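Local coordinates for protein PHO85 cyclin PHO80 (Saccharomyces cerevisiae, PDB 2PMI) that acts as the cyclin partner of the cyclin-dependent kinase PHO85 and helps keep phosphate-starvation genes repressed when phosphate is plentiful, at residues F27-R32 with L90-M96; V37-R41 with R239-Y243; Y67-P73 with N115-R121. One frame throughout, in Å; residues are numbered along the deposited sequence.

Contact 1: F27-R32 with L90-M96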
loop_
_atom_site.group_PDB
_atom_site.type_symbol
_atom_site.label_atom_id
_atom_site.label_comp_id
_atom_site.label_asym_id
_atom_site.label_seq_id
_atom_site.Cartn_x
_atom_site.Cartn_y
_atom_site.Cartn_z
ATOM N N PHE B 27 8.850 -16.111 8.398
ATOM C CA PHE B 27 7.719 -16.110 9.324
ATOM C C PHE B 27 6.366 -16.342 8.659
ATOM O O PHE B 27 5.374 -16.615 9.335
ATOM C CB PHE B 27 7.679 -14.821 10.188
ATOM C CG PHE B 27 7.495 -13.528 9.413
ATOM C CD1 PHE B 27 8.598 -12.817 8.933
ATOM C CD2 PHE B 27 6.220 -12.999 9.210
ATOM C CE1 PHE B 27 8.439 -11.595 8.266
ATOM C CE2 PHE B 27 6.044 -11.785 8.547
ATOM C CZ PHE B 27 7.162 -11.079 8.073
ATOM N N ASN B 28 6.324 -16.241 7.335
ATOM C CA ASN B 28 5.088 -16.477 6.592
ATOM C C ASN B 28 4.804 -17.974 6.512
ATOM O O ASN B 28 3.656 -18.406 6.598
ATOM C CB ASN B 28 5.202 -15.918 5.175
ATOM C CG ASN B 28 4.817 -14.466 5.094
ATOM O OD1 ASN B 28 3.638 -14.116 5.210
ATOM N ND2 ASN B 28 5.807 -13.604 4.897
ATOM N N LYS B 29 5.860 -18.754 6.329
ATOM C CA LYS B 29 5.738 -20.197 6.242
ATOM C C LYS B 29 5.782 -20.804 7.637
ATOM O O LYS B 29 6.140 -21.964 7.817
ATOM C CB LYS B 29 6.882 -20.756 5.415
ATOM C CG LYS B 29 6.944 -20.231 3.996
ATOM C CD LYS B 29 8.171 -20.809 3.304
ATOM C CE LYS B 29 8.279 -20.386 1.857
ATOM N NZ LYS B 29 9.488 -21.000 1.242
ATOM N N CYS B 30 5.411 -20.010 8.627
ATOM C CA CYS B 30 5.425 -20.452 10.012
ATOM C C CYS B 30 4.004 -20.432 10.591
ATOM O O CYS B 30 3.181 -19.605 10.199
ATOM C CB CYS B 30 6.367 -19.541 10.798
ATOM S SG CYS B 30 6.177 -19.607 12.562
ATOM N N SER B 31 3.719 -21.347 11.517
ATOM C CA SER B 31 2.394 -21.462 12.135
ATOM C C SER B 31 1.880 -20.216 12.864
ATOM O O SER B 31 2.492 -19.769 13.835
ATOM C CB SER B 31 2.402 -22.631 13.107
ATOM O OG SER B 31 1.370 -22.489 14.063
ATOM N N ARG B 32 0.755 -19.662 12.420
ATOM C CA ARG B 32 0.209 -18.474 13.080
ATOM C C ARG B 32 0.073 -18.687 14.589
ATOM O O ARG B 32 0.152 -17.744 15.384
ATOM C CB ARG B 32 -1.158 -18.104 12.513
ATOM C CG ARG B 32 -1.123 -17.421 11.161
ATOM C CD ARG B 32 -2.529 -16.956 10.751
ATOM N NE ARG B 32 -3.557 -17.427 11.682
ATOM C CZ ARG B 32 -4.838 -17.076 11.631
ATOM N NH1 ARG B 32 -5.257 -16.246 10.684
ATOM N NH2 ARG B 32 -5.697 -17.550 12.535
ATOM N N LEU B 90 -6.366 -12.614 11.558
ATOM C CA LEU B 90 -5.273 -11.684 11.427
ATOM C C LEU B 90 -4.156 -12.444 10.706
ATOM O O LEU B 90 -3.879 -13.600 11.042
ATOM C CB LEU B 90 -4.794 -11.232 12.818
ATOM C CG LEU B 90 -5.743 -10.613 13.862
ATOM C CD1 LEU B 90 -4.996 -10.481 15.195
ATOM C CD2 LEU B 90 -6.251 -9.260 13.390
ATOM N N GLU B 91 -3.539 -11.788 9.718
ATOM C CA GLU B 91 -2.434 -12.345 8.939
ATOM C C GLU B 91 -1.109 -12.281 9.712
ATOM O O GLU B 91 -0.960 -11.474 10.627
ATOM C CB GLU B 91 -2.256 -11.560 7.638
ATOM C CG GLU B 91 -3.492 -11.472 6.748
ATOM C CD GLU B 91 -3.185 -10.870 5.377
ATOM O OE1 GLU B 91 -2.263 -11.370 4.702
ATOM O OE2 GLU B 91 -3.866 -9.904 4.968
ATOM N N HIS B 92 -0.150 -13.118 9.307
ATOM C CA HIS B 92 1.192 -13.193 9.907
ATOM C C HIS B 92 1.861 -11.831 10.095
ATOM O O HIS B 92 2.101 -11.406 11.223
ATOM C CB HIS B 92 2.096 -14.050 9.034
ATOM C CG HIS B 92 1.583 -15.436 8.821
ATOM N ND1 HIS B 92 2.113 -16.533 9.465
ATOM C CD2 HIS B 92 0.555 -15.897 8.071
ATOM C CE1 HIS B 92 1.431 -17.610 9.124
ATOM N NE2 HIS B 92 0.481 -17.250 8.280
ATOM N N CYS B 93 2.188 -11.170 8.989
ATOM C CA CYS B 93 2.798 -9.851 9.046
ATOM C C CYS B 93 2.062 -8.971 10.060
ATOM O O CYS B 93 2.687 -8.253 10.836
ATOM C CB CYS B 93 2.746 -9.173 7.676
ATOM S SG CYS B 93 3.602 -10.040 6.347
ATOM N N VAL B 94 0.735 -9.007 10.057
ATOM C CA VAL B 94 0.006 -8.190 11.012
ATOM C C VAL B 94 0.369 -8.579 12.447
ATOM O O VAL B 94 0.360 -7.749 13.333
ATOM C CB VAL B 94 -1.524 -8.307 10.807
ATOM C CG1 VAL B 94 -2.285 -7.632 11.962
ATOM C CG2 VAL B 94 -1.900 -7.637 9.523
ATOM N N LEU B 95 0.695 -9.844 12.669
ATOM C CA LEU B 95 1.061 -10.309 14.001
ATOM C C LEU B 95 2.390 -9.674 14.406
ATOM O O LEU B 95 2.506 -9.059 15.468
ATOM C CB LEU B 95 1.196 -11.833 14.003
ATOM C CG LEU B 95 0.000 -12.627 13.469
ATOM C CD1 LEU B 95 0.327 -14.109 13.519
ATOM C CD2 LEU B 95 -1.262 -12.321 14.296
ATOM N N MET B 96 3.391 -9.830 13.551
ATOM C CA MET B 96 4.698 -9.265 13.811
ATOM C C MET B 96 4.582 -7.754 14.022
ATOM O O MET B 96 5.003 -7.212 15.044
ATOM C CB MET B 96 5.623 -9.555 12.628
ATOM C CG MET B 96 6.017 -11.006 12.498
ATOM S SD MET B 96 6.632 -11.614 14.060
ATOM C CE MET B 96 8.090 -10.597 14.258
#
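His-92, in the first turn of its helix, pushes its imidazole into the chain that runs from Phe-27 to Arg-32. On one face of the ring lies the aliphatic part of Arg-32, whose CG sits 3.5 Å from the centroid of the His-92 ring in a CH-pi contact; over the opposite face stands the backbone oxygen O of Asn-28. The one hydrogen bond between the segments is weak and bent: His-92 ND1 gives its proton to Phe-27 O at 3.3 Å, with an angle of 124° at the hydrogen. A histidine suits this place because it is flat enough to fit between two groups and still offers an N-H to a backbone carbonyl.

Phe-27 makes the second centre of packing. Met-96 CG, set anti to the carbonyl carbon (chi1 -70°), lies over one face of the Phe-27 ring, 4.2 Å from the centroid; the bend at chi2 leaves SD farther out above the same face, a distant Met-aromatic contact. At the ring edge Cys-93 SG comes to 3.7 Å from Phe-27 CE2. A flexible, unbranched methionine adapts easily to such a flat surface.

Further out, the chain of Arg-32 bends at chi3 and carries its guanidinium past Leu-90, while Ser-31 caps the start of helix 32-51 through Asp-34 N. Glu-91, the N-cap residue of helix 92-108, is hydrogen-bonded to the backbone of the other protein chain in the assembly, probably the kinase partner, which also packs on Asn-28 and Cys-93. The segment ahead of helix 32-51 is thus laid against the all-helical cyclin domain. Around this junction, Phe-27 and Met-96 rest on Leu-217 of helix 216-227, Leu-95 and Arg-32 touch Thr-85 of helix 77-86, and Leu-90 reaches helix 119-134.

Contact 2: V37-R41 with R239-Y243; sequences VLISR and RKVDY
Tyr-243, Arg-41 and Val-37 carry most of this contact, in which a turn of helix receives the irregular segment 239-243. The side chain of Arg-41 is extended from CG to NE and spans the gap to two backbone carbonyls of that segment. NH2 of Arg-41 binds Val-241 O at 2.7 Å along a nearly straight N-H line (165°), in the guanidinium plane and on a lone pair of the carbonyl. The same NH2 reaches Arg-239 O at 3.0 Å, more bent and tilted out of that plane. NH1 of Arg-41 adds a weak bond to Val-241 O and a further hydrogen bond to Val-228 O. Arginine fits here because its several N-H groups can serve two carbonyls brought close together in an irregular segment, on either side of Lys-240, the centre of an inverse gamma turn.

The ring of Tyr-243 stands almost upright to the guanidinium, the planes 80° apart, with Arg-41 NH1 at the ring edge. Leu-38 lies over one ring face, its CD2 3.6 Å from Tyr-243 CD1, and Val-241 CG1 covers the opposite one. Val-37 crosses the phenol end at about a right angle, while its CG1 meets Arg-239 CB at 3.9 Å. Tyrosine combines an apolar ring for this packing with a hydroxyl that hydrogen-bonds Asp-34.

This is structural packing of the chain after helix 216-227 on helix 32-51 of the cyclin fold. Leu-38 also packs on Ile-224 and Val-225 of helix 216-227, Ile-39 on helix 92-108, and Val-37 on Phe-78 of helix 77-86.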
loop_
_atom_site.group_PDB
_atom_site.type_symbol
_atom_site.label_atom_id
_atom_site.label_comp_id
_atom_site.label_asym_id
_atom_site.label_seq_id
_atom_site.Cartn_x
_atom_site.Cartn_y
_atom_site.Cartn_z
ATOM N N VAL B 37 2.463 -17.529 20.138
ATOM C CA VAL B 37 3.147 -17.970 21.354
ATOM C C VAL B 37 4.436 -17.167 21.492
ATOM O O VAL B 37 4.625 -16.465 22.489
ATOM C CB VAL B 37 3.465 -19.516 21.387
ATOM C CG1 VAL B 37 2.191 -20.323 21.249
ATOM C CG2 VAL B 37 4.440 -19.894 20.309
ATOM N N LEU B 38 5.303 -17.244 20.484
ATOM C CA LEU B 38 6.553 -16.497 20.513
ATOM C C LEU B 38 6.288 -15.028 20.846
ATOM O O LEU B 38 6.988 -14.440 21.659
ATOM C CB LEU B 38 7.284 -16.602 19.169
ATOM C CG LEU B 38 7.876 -17.977 18.850
ATOM C CD1 LEU B 38 8.706 -17.943 17.567
ATOM C CD2 LEU B 38 8.741 -18.405 20.016
ATOM N N ILE B 39 5.275 -14.429 20.235
ATOM C CA ILE B 39 4.991 -13.034 20.526
ATOM C C ILE B 39 4.498 -12.831 21.951
ATOM O O ILE B 39 5.016 -11.981 22.673
ATOM C CB ILE B 39 3.954 -12.446 19.568
ATOM C CG1 ILE B 39 4.524 -12.407 18.147
ATOM C CG2 ILE B 39 3.590 -11.047 20.020
ATOM C CD1 ILE B 39 3.518 -11.956 17.073
ATOM N N SER B 40 3.500 -13.607 22.352
ATOM C CA SER B 40 2.948 -13.491 23.698
ATOM C C SER B 40 4.023 -13.629 24.776
ATOM O O SER B 40 4.038 -12.886 25.759
ATOM C CB SER B 40 1.874 -14.554 23.907
ATOM O OG SER B 40 0.806 -14.347 23.007
ATOM N N ARG B 41 4.912 -14.601 24.589
ATOM C CA ARG B 41 5.996 -14.834 25.534
ATOM C C ARG B 41 6.789 -13.544 25.668
ATOM O O ARG B 41 6.943 -12.997 26.761
ATOM C CB ARG B 41 6.918 -15.951 25.036
ATOM C CG ARG B 41 6.332 -17.351 25.122
ATOM C CD ARG B 41 7.309 -18.367 24.528
ATOM N NE ARG B 41 6.986 -19.747 24.897
ATOM C CZ ARG B 41 7.698 -20.805 24.516
ATOM N NH1 ARG B 41 8.776 -20.649 23.748
ATOM N NH2 ARG B 41 7.344 -22.022 24.912
ATOM N N ARG B 239 2.030 -22.653 25.946
ATOM C CA ARG B 239 2.528 -23.759 25.154
ATOM C C ARG B 239 3.902 -24.215 25.623
ATOM O O ARG B 239 4.858 -23.442 25.635
ATOM C CB ARG B 239 2.591 -23.370 23.680
ATOM C CG ARG B 239 1.607 -24.117 22.778
ATOM C CD ARG B 239 0.189 -23.570 22.865
ATOM N NE ARG B 239 -0.298 -23.506 24.239
ATOM C CZ ARG B 239 -1.562 -23.255 24.577
ATOM N NH1 ARG B 239 -2.479 -23.043 23.638
ATOM N NH2 ARG B 239 -1.910 -23.217 25.856
ATOM N N LYS B 240 3.995 -25.479 26.015
ATOM C CA LYS B 240 5.256 -26.041 26.471
ATOM C C LYS B 240 6.070 -26.455 25.231
ATOM O O LYS B 240 6.097 -27.626 24.864
ATOM C CB LYS B 240 4.972 -27.248 27.370
ATOM C CG LYS B 240 6.006 -27.470 28.466
ATOM C CD LYS B 240 5.729 -28.740 29.264
ATOM C CE LYS B 240 6.801 -28.986 30.317
ATOM N NZ LYS B 240 6.733 -30.363 30.891
ATOM N N VAL B 241 6.723 -25.487 24.583
ATOM C CA VAL B 241 7.514 -25.761 23.370
ATOM C C VAL B 241 8.858 -25.008 23.310
ATOM O O VAL B 241 8.989 -23.900 23.835
ATOM C CB VAL B 241 6.732 -25.371 22.085
ATOM C CG1 VAL B 241 7.100 -26.310 20.965
ATOM C CG2 VAL B 241 5.231 -25.368 22.341
ATOM N N ASP B 242 9.845 -25.612 22.655
ATOM C CA ASP B 242 11.169 -25.010 22.497
ATOM C C ASP B 242 11.395 -24.686 21.027
ATOM O O ASP B 242 11.735 -25.582 20.248
ATOM C CB ASP B 242 12.272 -25.982 22.940
ATOM C CG ASP B 242 12.494 -25.987 24.438
ATOM O OD1 ASP B 242 12.256 -24.941 25.075
ATOM O OD2 ASP B 242 12.934 -27.028 24.975
ATOM N N TYR B 243 11.231 -23.426 20.635
ATOM C CA TYR B 243 11.421 -23.068 19.231
ATOM C C TYR B 243 12.858 -22.762 18.865
ATOM O O TYR B 243 13.447 -21.809 19.360
ATOM C CB TYR B 243 10.560 -21.872 18.844
ATOM C CG TYR B 243 9.084 -22.106 18.991
ATOM C CD1 TYR B 243 8.455 -21.946 20.225
ATOM C CD2 TYR B 243 8.309 -22.480 17.891
ATOM C CE1 TYR B 243 7.085 -22.150 20.363
ATOM C CE2 TYR B 243 6.936 -22.687 18.014
ATOM C CZ TYR B 243 6.331 -22.519 19.255
ATOM O OH TYR B 243 4.976 -22.711 19.390
#

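Contact 3: Y67-P73 with N115-R121; sequences YHSKIPP and NSLTAHR
Thr-118 turns its methyl CG2 anti to the carbonyl carbon, with OG1 at a chi1 of 44°, and His-68 swings its ring back (chi1 -89°) until the two meet. The methyl stands over the centre of the imidazole: Thr-118 CG2 is 3.5 Å from the centroid of the His-68 ring, only 13° off its normal, a CH-pi contact. Leu-117 CD2 lies near the ring edge. A branched threonine suits the spot, since its methyl can face the ring while its hydroxyl has Thr-113 O and Asn-115 O within reach; ND1 of His-68 bonds to Thr-65.

Just beyond, the backbones join, tying the loop ahead of helix 77-86 to the start of helix 119-134. Ser-69 N donates to Leu-117 O at 3.0 Å, and a CA-H...O contact runs from Thr-118 CA to Tyr-67 O at 3.1 Å. The other branch of Leu-117, CD1, meets Pro-72 CD at 3.7 Å, and one forked side chain thereby touches both the His-68 ring and the proline. Arg-121 brings its CD within 3.4 Å of Ser-69 OG.

Apart from the backbone bond and CA-H...O contacts, the packing is largely apolar. His-68 offers its ring face here and its ND1 to Thr-65, while Arg-121 lends methylenes and carries its charge on to a salt bridge with Glu-154 of helix 152-164.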
loop_
_atom_site.group_PDB
_atom_site.type_symbol
_atom_site.label_atom_id
_atom_site.label_comp_id
_atom_site.label_asym_id
_atom_site.label_seq_id
_atom_site.Cartn_x
_atom_site.Cartn_y
_atom_site.Cartn_z
ATOM N N TYR B 67 -4.687 3.468 26.697
ATOM C CA TYR B 67 -4.443 2.030 26.739
ATOM C C TYR B 67 -4.466 1.416 28.127
ATOM O O TYR B 67 -4.238 0.219 28.291
ATOM C CB TYR B 67 -3.113 1.723 26.059
ATOM C CG TYR B 67 -2.913 2.531 24.806
ATOM C CD1 TYR B 67 -2.223 3.741 24.840
ATOM C CD2 TYR B 67 -3.473 2.125 23.593
ATOM C CE1 TYR B 67 -2.095 4.533 23.704
ATOM C CE2 TYR B 67 -3.353 2.915 22.444
ATOM C CZ TYR B 67 -2.661 4.117 22.512
ATOM O OH TYR B 67 -2.544 4.907 21.397
ATOM N N HIS B 68 -4.755 2.234 29.126
ATOM C CA HIS B 68 -4.802 1.749 30.490
ATOM C C HIS B 68 -6.157 1.182 30.855
ATOM O O HIS B 68 -7.185 1.780 30.553
ATOM C CB HIS B 68 -4.456 2.878 31.472
ATOM C CG HIS B 68 -2.996 3.001 31.758
ATOM N ND1 HIS B 68 -2.129 3.674 30.927
ATOM C CD2 HIS B 68 -2.238 2.463 32.742
ATOM C CE1 HIS B 68 -0.897 3.540 31.384
ATOM N NE2 HIS B 68 -0.935 2.809 32.483
ATOM N N SER B 69 -6.143 0.029 31.515
ATOM C CA SER B 69 -7.360 -0.626 31.988
ATOM C C SER B 69 -7.361 -0.363 33.494
ATOM O O SER B 69 -6.290 -0.182 34.078
ATOM C CB SER B 69 -7.290 -2.131 31.722
ATOM O OG SER B 69 -7.015 -2.385 30.356
ATOM N N LYS B 70 -8.532 -0.338 34.129
ATOM C CA LYS B 70 -8.576 -0.080 35.568
ATOM C C LYS B 70 -7.881 -1.130 36.437
ATOM O O LYS B 70 -7.515 -0.837 37.575
ATOM C CB LYS B 70 -10.017 0.117 36.057
ATOM C CG LYS B 70 -10.521 1.558 35.919
ATOM C CD LYS B 70 -11.561 1.925 36.988
ATOM C CE LYS B 70 -12.841 1.090 36.892
ATOM N NZ LYS B 70 -13.852 1.488 37.926
ATOM N N ILE B 71 -7.697 -2.337 35.907
ATOM C CA ILE B 71 -7.028 -3.426 36.633
ATOM C C ILE B 71 -6.666 -4.540 35.655
ATOM O O ILE B 71 -7.324 -4.706 34.621
ATOM C CB ILE B 71 -7.929 -4.048 37.736
ATOM C CG1 ILE B 71 -9.250 -4.502 37.133
ATOM C CG2 ILE B 71 -8.191 -3.053 38.848
ATOM C CD1 ILE B 71 -10.217 -4.981 38.164
ATOM N N PRO B 72 -5.628 -5.332 35.974
ATOM C CA PRO B 72 -5.203 -6.429 35.095
ATOM C C PRO B 72 -6.351 -7.383 34.701
ATOM O O PRO B 72 -6.951 -8.041 35.558
ATOM C CB PRO B 72 -4.125 -7.136 35.926
ATOM C CG PRO B 72 -3.594 -6.052 36.792
ATOM C CD PRO B 72 -4.856 -5.352 37.225
ATOM N N PRO B 73 -6.674 -7.459 33.397
ATOM C CA PRO B 73 -7.749 -8.346 32.952
ATOM C C PRO B 73 -7.399 -9.762 33.374
ATOM O O PRO B 73 -6.218 -10.117 33.437
ATOM C CB PRO B 73 -7.725 -8.180 31.436
ATOM C CG PRO B 73 -7.266 -6.786 31.264
ATOM C CD PRO B 73 -6.120 -6.716 32.254
ATOM N N ASN B 115 3.060 -2.616 30.012
ATOM C CA ASN B 115 3.069 -3.279 31.295
ATOM C C ASN B 115 1.729 -3.990 31.388
ATOM O O ASN B 115 0.786 -3.655 30.656
ATOM C CB ASN B 115 3.251 -2.273 32.442
ATOM C CG ASN B 115 2.106 -1.277 32.552
ATOM O OD1 ASN B 115 0.960 -1.645 32.779
ATOM N ND2 ASN B 115 2.422 -0.006 32.402
ATOM N N SER B 116 1.649 -4.974 32.276
ATOM C CA SER B 116 0.425 -5.731 32.427
ATOM C C SER B 116 -0.727 -4.880 32.920
ATOM O O SER B 116 -1.346 -5.196 33.930
ATOM C CB SER B 116 0.636 -6.898 33.383
ATOM O OG SER B 116 0.691 -6.448 34.711
ATOM N N LEU B 117 -1.018 -3.800 32.213
ATOM C CA LEU B 117 -2.125 -2.938 32.590
ATOM C C LEU B 117 -2.523 -2.182 31.340
ATOM O O LEU B 117 -3.555 -1.508 31.315
ATOM C CB LEU B 117 -1.697 -1.963 33.678
ATOM C CG LEU B 117 -2.803 -1.424 34.584
ATOM C CD1 LEU B 117 -3.545 -2.586 35.234
ATOM C CD2 LEU B 117 -2.196 -0.525 35.651
ATOM N N THR B 118 -1.694 -2.320 30.301
ATOM C CA THR B 118 -1.914 -1.675 29.009
ATOM C C THR B 118 -1.922 -2.657 27.848
ATOM O O THR B 118 -2.570 -2.426 26.821
ATOM C CB THR B 118 -0.808 -0.663 28.690
ATOM O OG1 THR B 118 0.475 -1.227 29.020
ATOM C CG2 THR B 118 -1.063 0.637 29.413
ATOM N N ALA B 119 -1.176 -3.745 28.018
ATOM C CA ALA B 119 -1.017 -4.771 26.994
ATOM C C ALA B 119 -2.252 -5.091 26.141
ATOM O O ALA B 119 -2.247 -4.848 24.935
ATOM C CB ALA B 119 -0.460 -6.037 27.628
ATOM N N HIS B 120 -3.301 -5.625 26.761
ATOM C CA HIS B 120 -4.510 -5.983 26.033
ATOM C C HIS B 120 -5.035 -4.866 25.171
ATOM O O HIS B 120 -5.045 -4.974 23.941
ATOM C CB HIS B 120 -5.613 -6.430 26.991
ATOM C CG HIS B 120 -5.265 -7.663 27.761
ATOM N ND1 HIS B 120 -4.573 -8.716 27.204
ATOM C CD2 HIS B 120 -5.535 -8.023 29.035
ATOM C CE1 HIS B 120 -4.432 -9.673 28.103
ATOM N NE2 HIS B 120 -5.009 -9.278 29.222
ATOM N N ARG B 121 -5.481 -3.793 25.814
ATOM C CA ARG B 121 -6.022 -2.650 25.090
ATOM C C ARG B 121 -5.083 -2.227 23.982
ATOM O O ARG B 121 -5.526 -1.827 22.909
ATOM C CB ARG B 121 -6.261 -1.496 26.044
ATOM C CG ARG B 121 -7.694 -1.094 26.113
ATOM C CD ARG B 121 -8.102 -0.763 27.527
ATOM N NE ARG B 121 -9.485 -0.315 27.522
ATOM C CZ ARG B 121 -9.891 0.811 26.946
ATOM N NH1 ARG B 121 -9.007 1.600 26.341
ATOM N NH2 ARG B 121 -11.179 1.133 26.951
#

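From the N terminus, residues 27-32 lead into helix 32-51 and close on the start of helix 92-108, making the loop of contact 1. Before that loop is complete, residues 37-41 open contact 2, which closes only at 239-243 near the end of the modelled chain, so the two cross. Contact 3 joins 67-73 to 115-121: it opens within the loop of contact 1, crosses it, and lies wholly within the span of contact 2. Contact 2 ties the segment after helix 216-227 to helix 32-51, and it touches contact 1 through Ile-39 and Leu-95, whereas contact 3 lies across the chain's centre from contact 1, at the start of helix 119-134.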